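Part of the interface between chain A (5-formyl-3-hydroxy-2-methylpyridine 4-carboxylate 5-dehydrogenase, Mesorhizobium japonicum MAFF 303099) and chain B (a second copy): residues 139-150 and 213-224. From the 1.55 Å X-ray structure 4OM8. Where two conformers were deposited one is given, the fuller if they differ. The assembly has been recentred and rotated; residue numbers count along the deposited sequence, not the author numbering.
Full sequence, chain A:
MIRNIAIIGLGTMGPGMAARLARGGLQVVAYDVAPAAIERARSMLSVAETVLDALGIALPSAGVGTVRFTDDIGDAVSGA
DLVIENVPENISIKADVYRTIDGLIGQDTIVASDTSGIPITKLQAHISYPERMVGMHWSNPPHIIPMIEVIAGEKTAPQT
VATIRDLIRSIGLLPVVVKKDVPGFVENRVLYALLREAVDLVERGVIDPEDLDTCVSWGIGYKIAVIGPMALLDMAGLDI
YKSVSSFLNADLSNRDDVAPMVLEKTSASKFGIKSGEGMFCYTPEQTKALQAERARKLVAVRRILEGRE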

ATOM      1  N   SER A 139     -11.360   8.842  -5.747  1.00  7.83           N
ATOM      2  CA  SER A 139     -11.039   7.415  -5.727  1.00 10.58           C
ATOM      3  C   SER A 139     -12.244   6.588  -5.286  1.00 10.50           C
ATOM      4  O   SER A 139     -13.106   7.079  -4.563  1.00 11.94           O
ATOM      5  CB  SER A 139      -9.845   7.143  -4.802  1.00 13.14           C
ATOM      6  OG  SER A 139      -8.639   7.696  -5.323  1.00 13.66           O
ATOM      7  N   ASN A 140     -12.306   5.335  -5.729  1.00 11.10           N
ATOM      8  CA  ASN A 140     -13.441   4.473  -5.408  1.00 12.12           C
ATOM      9  C   ASN A 140     -13.218   3.737  -4.094  1.00 11.30           C
ATOM     10  O   ASN A 140     -12.177   3.117  -3.924  1.00 12.30           O
ATOM     11  CB  ASN A 140     -13.658   3.474  -6.543  1.00 13.11           C
ATOM     12  CG  ASN A 140     -14.886   2.613  -6.336  1.00 13.34           C
ATOM     13  OD1 ASN A 140     -15.924   3.083  -5.874  1.00 17.54           O
ATOM     14  ND2 ASN A 140     -14.780   1.343  -6.713  1.00 23.84           N
ATOM     15  N   PRO A 141     -14.180   3.811  -3.154  1.00 10.56           N
ATOM     16  CA  PRO A 141     -15.468   4.515  -3.183  1.00 10.35           C
ATOM     17  C   PRO A 141     -15.312   5.982  -2.811  1.00 10.08           C
ATOM     18  O   PRO A 141     -14.620   6.311  -1.854  1.00 10.80           O
ATOM     19  CB  PRO A 141     -16.313   3.756  -2.132  1.00 11.84           C
ATOM     20  CG  PRO A 141     -15.498   2.505  -1.794  1.00 11.57           C
ATOM     21  CD  PRO A 141     -14.079   2.941  -1.971  1.00 12.34           C
ATOM     22  N   PRO A 142     -15.976   6.873  -3.558  1.00 10.97           N
ATOM     23  CA  PRO A 142     -15.705   8.309  -3.409  1.00  9.56           C
ATOM     24  C   PRO A 142     -16.168   8.914  -2.081  1.00  8.88           C
ATOM     25  O   PRO A 142     -15.671   9.977  -1.712  1.00 12.59           O
ATOM     26  CB  PRO A 142     -16.467   8.921  -4.589  1.00  9.33           C
ATOM     27  CG  PRO A 142     -17.564   7.940  -4.857  1.00 11.80           C
ATOM     28  CD  PRO A 142     -16.956   6.592  -4.622  1.00 11.59           C
ATOM     29  N   HIS A 143     -17.094   8.266  -1.390  1.00 10.50           N
ATOM     30  CA  HIS A 143     -17.539   8.763  -0.095  1.00 12.20           C
ATOM     31  C   HIS A 143     -16.686   8.191   1.036  1.00 11.90           C
ATOM     32  O   HIS A 143     -16.843   8.581   2.192  1.00 12.41           O
ATOM     33  CB  HIS A 143     -19.024   8.441   0.129  1.00 11.80           C
ATOM     34  CG  HIS A 143     -19.379   7.005  -0.085  1.00 14.16           C
ATOM     35  ND1 HIS A 143     -19.124   6.336  -1.263  1.00 13.68           N
ATOM     36  CD2 HIS A 143     -20.012   6.115   0.720  1.00 14.89           C
ATOM     37  CE1 HIS A 143     -19.558   5.092  -1.166  1.00 14.21           C
ATOM     38  NE2 HIS A 143     -20.103   4.933   0.027  1.00 13.96           N
ATOM     39  N   ILE A 144     -15.755   7.301   0.694  1.00 11.13           N
ATOM     40  CA  ILE A 144     -14.932   6.631   1.700  1.00 10.70           C
ATOM     41  C   ILE A 144     -13.444   7.001   1.600  1.00 11.36           C
ATOM     42  O   ILE A 144     -12.821   7.320   2.608  1.00 11.27           O
ATOM     43  CB  ILE A 144     -15.091   5.102   1.612  1.00 11.01           C
ATOM     44  CG1 ILE A 144     -16.542   4.709   1.931  1.00 12.32           C
ATOM     45  CG2 ILE A 144     -14.148   4.398   2.583  1.00 16.00           C
ATOM     46  CD1 ILE A 144     -16.803   3.203   1.888  1.00 13.83           C
ATOM     47  N   ILE A 145     -12.875   6.973   0.398  1.00 12.13           N
ATOM     48  CA  ILE A 145     -11.482   7.406   0.247  1.00 11.17           C
ATOM     49  C   ILE A 145     -11.424   8.928   0.408  1.00  9.66           C
ATOM     50  O   ILE A 145     -12.058   9.643  -0.367  1.00 10.65           O
ATOM     51  CB  ILE A 145     -10.881   7.026  -1.126  1.00 11.67           C
ATOM     52  CG1 ILE A 145     -11.263   5.597  -1.537  1.00 14.08           C
ATOM     53  CG2 ILE A 145      -9.342   7.269  -1.134  1.00 12.24           C
ATOM     54  CD1 ILE A 145     -10.850   4.541  -0.534  1.00 14.57           C
ATOM     55  N   PRO A 146     -10.667   9.434   1.400  1.00  8.46           N
ATOM     56  CA  PRO A 146     -10.765  10.869   1.709  1.00  9.72           C
ATOM     57  C   PRO A 146      -9.861  11.785   0.889  1.00 10.37           C
ATOM     58  O   PRO A 146      -9.901  13.009   1.048  1.00 12.76           O
ATOM     59  CB  PRO A 146     -10.375  10.929   3.184  1.00 10.99           C
ATOM     60  CG  PRO A 146      -9.373   9.810   3.331  1.00  9.87           C
ATOM     61  CD  PRO A 146      -9.868   8.700   2.402  1.00 10.68           C
ATOM     62  N   MET A 147      -9.058  11.187   0.021  1.00 10.26           N
ATOM     63  CA  MET A 147      -8.059  11.915  -0.742  1.00 10.75           C
ATOM     64  C   MET A 147      -8.527  12.147  -2.168  1.00 10.90           C
ATOM     65  O   MET A 147      -9.019  11.227  -2.822  1.00  9.98           O
ATOM     66  CB  MET A 147      -6.743  11.127  -0.715  1.00 11.63           C
ATOM     67  CG  MET A 147      -5.557  11.787  -1.429  1.00 10.75           C
ATOM     68  SD  MET A 147      -5.541  11.592  -3.225  1.00 11.14           S
ATOM     69  CE  MET A 147      -5.581   9.813  -3.451  1.00 11.41           C
ATOM     70  N   ILE A 148      -8.371  13.383  -2.635  1.00  9.27           N
ATOM     71  CA  ILE A 148      -8.722  13.785  -3.992  1.00  8.00           C
ATOM     72  C   ILE A 148      -7.556  14.507  -4.634  1.00  8.84           C
ATOM     73  O   ILE A 148      -6.973  15.400  -4.019  1.00 10.92           O
ATOM     74  CB  ILE A 148      -9.966  14.717  -3.986  1.00  8.17           C
ATOM     75  CG1 ILE A 148     -11.174  13.984  -3.392  1.00  9.81           C
ATOM     76  CG2 ILE A 148     -10.292  15.189  -5.389  1.00 10.58           C
ATOM     77  CD1 ILE A 148     -12.356  14.905  -3.073  1.00 12.01           C
ATOM     78  N   GLU A 149      -7.214  14.110  -5.862  1.00  7.86           N
ATOM     79  CA  GLU A 149      -6.170  14.797  -6.623  1.00  9.07           C
ATOM     80  C   GLU A 149      -6.737  15.994  -7.379  1.00  9.21           C
ATOM     81  O   GLU A 149      -7.796  15.890  -7.999  1.00 10.38           O
ATOM     82  CB  GLU A 149      -5.510  13.845  -7.619  1.00  9.72           C
ATOM     83  CG  GLU A 149      -4.735  12.689  -6.972  1.00  8.74           C
ATOM     84  CD  GLU A 149      -4.186  11.760  -8.016  1.00 10.04           C
ATOM     85  OE1 GLU A 149      -4.997  11.119  -8.714  1.00 11.49           O
ATOM     86  OE2 GLU A 149      -2.948  11.685  -8.139  1.00  9.55           O
ATOM     87  N   VAL A 150      -6.022  17.113  -7.343  1.00  8.72           N
ATOM     88  CA  VAL A 150      -6.403  18.311  -8.090  1.00 11.21           C
ATOM     89  C   VAL A 150      -5.325  18.573  -9.137  1.00  8.54           C
ATOM     90  O   VAL A 150      -4.153  18.751  -8.778  1.00 11.28           O
ATOM     91  CB  VAL A 150      -6.556  19.522  -7.159  1.00  9.21           C
ATOM     92  CG1 VAL A 150      -7.078  20.713  -7.946  1.00 11.02           C
ATOM     93  CG2 VAL A 150      -7.518  19.194  -6.010  1.00 11.29           C
TER
ATOM     94  N   ASP B 213       2.736  11.489   0.156  1.00  9.19           N
ATOM     95  CA  ASP B 213       2.376  10.566   1.222  1.00 10.18           C
ATOM     96  C   ASP B 213       0.866  10.528   1.469  1.00 10.29           C
ATOM     97  O   ASP B 213       0.302   9.453   1.620  1.00 10.43           O
ATOM     98  CB  ASP B 213       3.136  10.911   2.502  1.00 11.72           C
ATOM     99  CG  ASP B 213       4.562  10.379   2.480  1.00 12.41           C
ATOM    100  OD1 ASP B 213       4.991   9.868   1.417  1.00 11.93           O
ATOM    101  OD2 ASP B 213       5.248  10.473   3.523  1.00 13.86           O
ATOM    102  N   THR B 214       0.203  11.682   1.486  1.00  9.50           N
ATOM    103  CA  THR B 214      -1.254  11.690   1.628  1.00  9.14           C
ATOM    104  C   THR B 214      -1.909  10.897   0.507  1.00 10.06           C
ATOM    105  O   THR B 214      -2.816  10.086   0.722  1.00  9.56           O
ATOM    106  CB  THR B 214      -1.772  13.124   1.622  1.00  9.48           C
ATOM    107  OG1 THR B 214      -1.224  13.805   2.755  1.00 11.13           O
ATOM    108  CG2 THR B 214      -3.310  13.164   1.662  1.00 11.21           C
ATOM    109  N   CYS B 215      -1.423  11.140  -0.700  1.00  9.66           N
ATOM    110  CA  CYS B 215      -1.941  10.501  -1.895  1.00  8.63           C
ATOM    111  C   CYS B 215      -1.799   8.989  -1.835  1.00 10.22           C
ATOM    112  O   CYS B 215      -2.761   8.257  -2.065  1.00 10.45           O
ATOM    113  CB  CYS B 215      -1.207  11.061  -3.120  1.00  9.59           C
ATOM    114  SG  CYS B 215      -1.861  10.488  -4.705  1.00 11.07           S
ATOM    115  N   VAL B 216      -0.593   8.520  -1.534  1.00  9.47           N
ATOM    116  CA  VAL B 216      -0.325   7.089  -1.584  1.00  7.55           C
ATOM    117  C   VAL B 216      -0.843   6.349  -0.338  1.00  9.64           C
ATOM    118  O   VAL B 216      -1.391   5.257  -0.455  1.00 10.62           O
ATOM    119  CB  VAL B 216       1.187   6.829  -1.798  1.00  7.88           C
ATOM    120  CG1 VAL B 216       1.490   5.338  -1.733  1.00 10.18           C
ATOM    121  CG2 VAL B 216       1.646   7.416  -3.151  1.00 10.12           C
ATOM    122  N   SER B 217      -0.718   6.951   0.846  1.00  8.26           N
ATOM    123  CA  SER B 217      -1.285   6.320   2.034  1.00  9.23           C
ATOM    124  C   SER B 217      -2.772   6.059   1.885  1.00  9.72           C
ATOM    125  O   SER B 217      -3.256   4.961   2.173  1.00  9.94           O
ATOM    126  CB  SER B 217      -1.046   7.173   3.274  1.00  9.00           C
ATOM    127  OG  SER B 217       0.304   7.044   3.695  1.00  9.83           O
ATOM    128  N   TRP B 218      -3.512   7.071   1.449  1.00  8.96           N
ATOM    129  CA  TRP B 218      -4.954   6.945   1.382  1.00  9.28           C
ATOM    130  C   TRP B 218      -5.458   6.313   0.096  1.00  9.82           C
ATOM    131  O   TRP B 218      -6.435   5.560   0.106  1.00 10.95           O
ATOM    132  CB  TRP B 218      -5.596   8.313   1.557  1.00  9.75           C
ATOM    133  CG  TRP B 218      -5.579   8.792   2.970  1.00  8.62           C
ATOM    134  CD1 TRP B 218      -4.847   9.830   3.495  1.00  9.60           C
ATOM    135  CD2 TRP B 218      -6.362   8.269   4.055  1.00 10.49           C
ATOM    136  NE1 TRP B 218      -5.128   9.971   4.840  1.00 10.72           N
ATOM    137  CE2 TRP B 218      -6.053   9.025   5.201  1.00  9.90           C
ATOM    138  CE3 TRP B 218      -7.286   7.224   4.163  1.00 10.42           C
ATOM    139  CZ2 TRP B 218      -6.649   8.783   6.440  1.00 13.13           C
ATOM    140  CZ3 TRP B 218      -7.874   6.981   5.391  1.00 11.44           C
ATOM    141  CH2 TRP B 218      -7.554   7.756   6.512  1.00 10.60           C
ATOM    142  N   GLY B 219      -4.814   6.628  -1.019  1.00  9.57           N
ATOM    143  CA  GLY B 219      -5.296   6.124  -2.292  1.00 10.16           C
ATOM    144  C   GLY B 219      -4.855   4.705  -2.597  1.00 11.22           C
ATOM    145  O   GLY B 219      -5.516   3.991  -3.363  1.00 11.48           O
ATOM    146  N   ILE B 220      -3.731   4.296  -2.003  1.00  8.80           N
ATOM    147  CA  ILE B 220      -3.116   3.013  -2.340  1.00  9.09           C
ATOM    148  C   ILE B 220      -2.935   2.121  -1.104  1.00  9.39           C
ATOM    149  O   ILE B 220      -3.491   1.037  -1.052  1.00 10.21           O
ATOM    150  CB  ILE B 220      -1.751   3.210  -3.052  1.00  8.41           C
ATOM    151  CG1 ILE B 220      -1.973   3.982  -4.349  1.00 10.71           C
ATOM    152  CG2 ILE B 220      -1.114   1.859  -3.373  1.00 11.33           C
ATOM    153  CD1 ILE B 220      -0.707   4.397  -5.055  1.00 10.37           C
ATOM    154  N   GLY B 221      -2.157   2.551  -0.116  1.00  8.31           N
ATOM    155  CA  GLY B 221      -1.885   1.672   1.024  1.00  9.67           C
ATOM    156  C   GLY B 221      -3.150   1.256   1.774  1.00  9.42           C
ATOM    157  O   GLY B 221      -3.364   0.083   2.073  1.00 10.46           O
ATOM    158  N   TYR B 222      -3.997   2.238   2.060  1.00  8.44           N
ATOM    159  CA  TYR B 222      -5.270   2.024   2.736  1.00 10.52           C
ATOM    160  C   TYR B 222      -6.105   0.971   2.012  1.00 10.19           C
ATOM    161  O   TYR B 222      -6.599   0.021   2.625  1.00 10.87           O
ATOM    162  CB  TYR B 222      -5.982   3.377   2.832  1.00  8.59           C
ATOM    163  CG  TYR B 222      -7.440   3.414   3.220  1.00 10.33           C
ATOM    164  CD1 TYR B 222      -7.913   2.774   4.356  1.00 10.73           C
ATOM    165  CD2 TYR B 222      -8.329   4.179   2.478  1.00 10.26           C
ATOM    166  CE1 TYR B 222      -9.253   2.869   4.714  1.00 10.81           C
ATOM    167  CE2 TYR B 222      -9.646   4.283   2.821  1.00 10.20           C
ATOM    168  CZ  TYR B 222     -10.112   3.623   3.931  1.00  9.59           C
ATOM    169  OH  TYR B 222     -11.452   3.747   4.255  1.00 11.57           O
ATOM    170  N   LYS B 223      -6.221   1.106   0.693  1.00  9.62           N
ATOM    171  CA  LYS B 223      -6.988   0.177  -0.125  0.60  9.80           C
ATOM    172  C   LYS B 223      -6.345  -1.211  -0.173  1.00  8.99           C
ATOM    173  O   LYS B 223      -7.016  -2.228  -0.003  1.00 10.88           O
ATOM    174  CB  LYS B 223      -7.132   0.739  -1.546  0.60 11.05           C
ATOM    175  CG  LYS B 223      -7.833  -0.172  -2.546  0.60 15.99           C
ATOM    176  CD  LYS B 223      -8.187   0.584  -3.850  0.60 14.51           C
ATOM    177  CE  LYS B 223      -9.308   1.609  -3.643  0.60 11.06           C
ATOM    178  NZ  LYS B 223      -9.583   2.469  -4.845  0.60 15.93           N
ATOM    179  N   ILE B 224      -5.036  -1.244  -0.414  1.00 10.21           N
ATOM    180  CA  ILE B 224      -4.310  -2.512  -0.599  1.00  9.53           C
ATOM    181  C   ILE B 224      -4.204  -3.313   0.703  1.00  9.61           C
ATOM    182  O   ILE B 224      -4.126  -4.550   0.682  1.00 11.24           O
ATOM    183  CB  ILE B 224      -2.901  -2.249  -1.190  1.00 10.18           C
ATOM    184  CG1 ILE B 224      -3.016  -1.755  -2.638  1.00 13.60           C
ATOM    185  CG2 ILE B 224      -2.019  -3.493  -1.120  1.00 11.00           C
ATOM    186  CD1 ILE B 224      -3.299  -2.841  -3.635  1.00 16.23           C
TER

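The chain B stretch, 213-224, is part of a longer helix, with a wider pi-type turn at 217-221. Chain A contributes a loop that leads into a strand that includes A:Met147 to A:Val150 and runs on beyond it. A cis peptide bond precedes A:Pro141, whose O accepts hydrogen bonds from the N atoms of A:Ile144 and A:Ile145. Strand and helix axes come within 8.5 Å at 127°. The backbones are nearest at A:Met147 and B:Trp218, with CA atoms 6.2 Å apart.

The contact buries 512 Å² and is mostly apolar. A:Met147 points toward the helix and has the largest covered area. Its long, flexible, unbranched side chain (chi1 t, chi2 m, chi3 m) carries CE to the helix backbone, 3.5 Å from B:Cys215 O and 3.9 Å from B:Gly219 CA. An ideal CB on B:Gly219 would clash with A:Met147 CE at 2.9 Å, and also with B:Cys215 O of its own helix at 2.8 Å. A:Pro146 sets CG over one face of the B:Trp218 ring, 3.6 Å from the six-membered ring centroid, a CH-pi contact. A:Ile145 CD1 packs 3.6 Å from B:Tyr222 CE2, and A:Ile144 CG2 sits at that ring's edge, 3.2 Å from B:Tyr222 OH. The hydroxyl is hydrogen-bonded elsewhere in the structure.

One hydrogen bond crosses the contact. The long side chain of B:Lys223 reaches the loop, where NZ donates to A:Asn140 O at 2.8 Å. B:Trp218 O is buried without a partner.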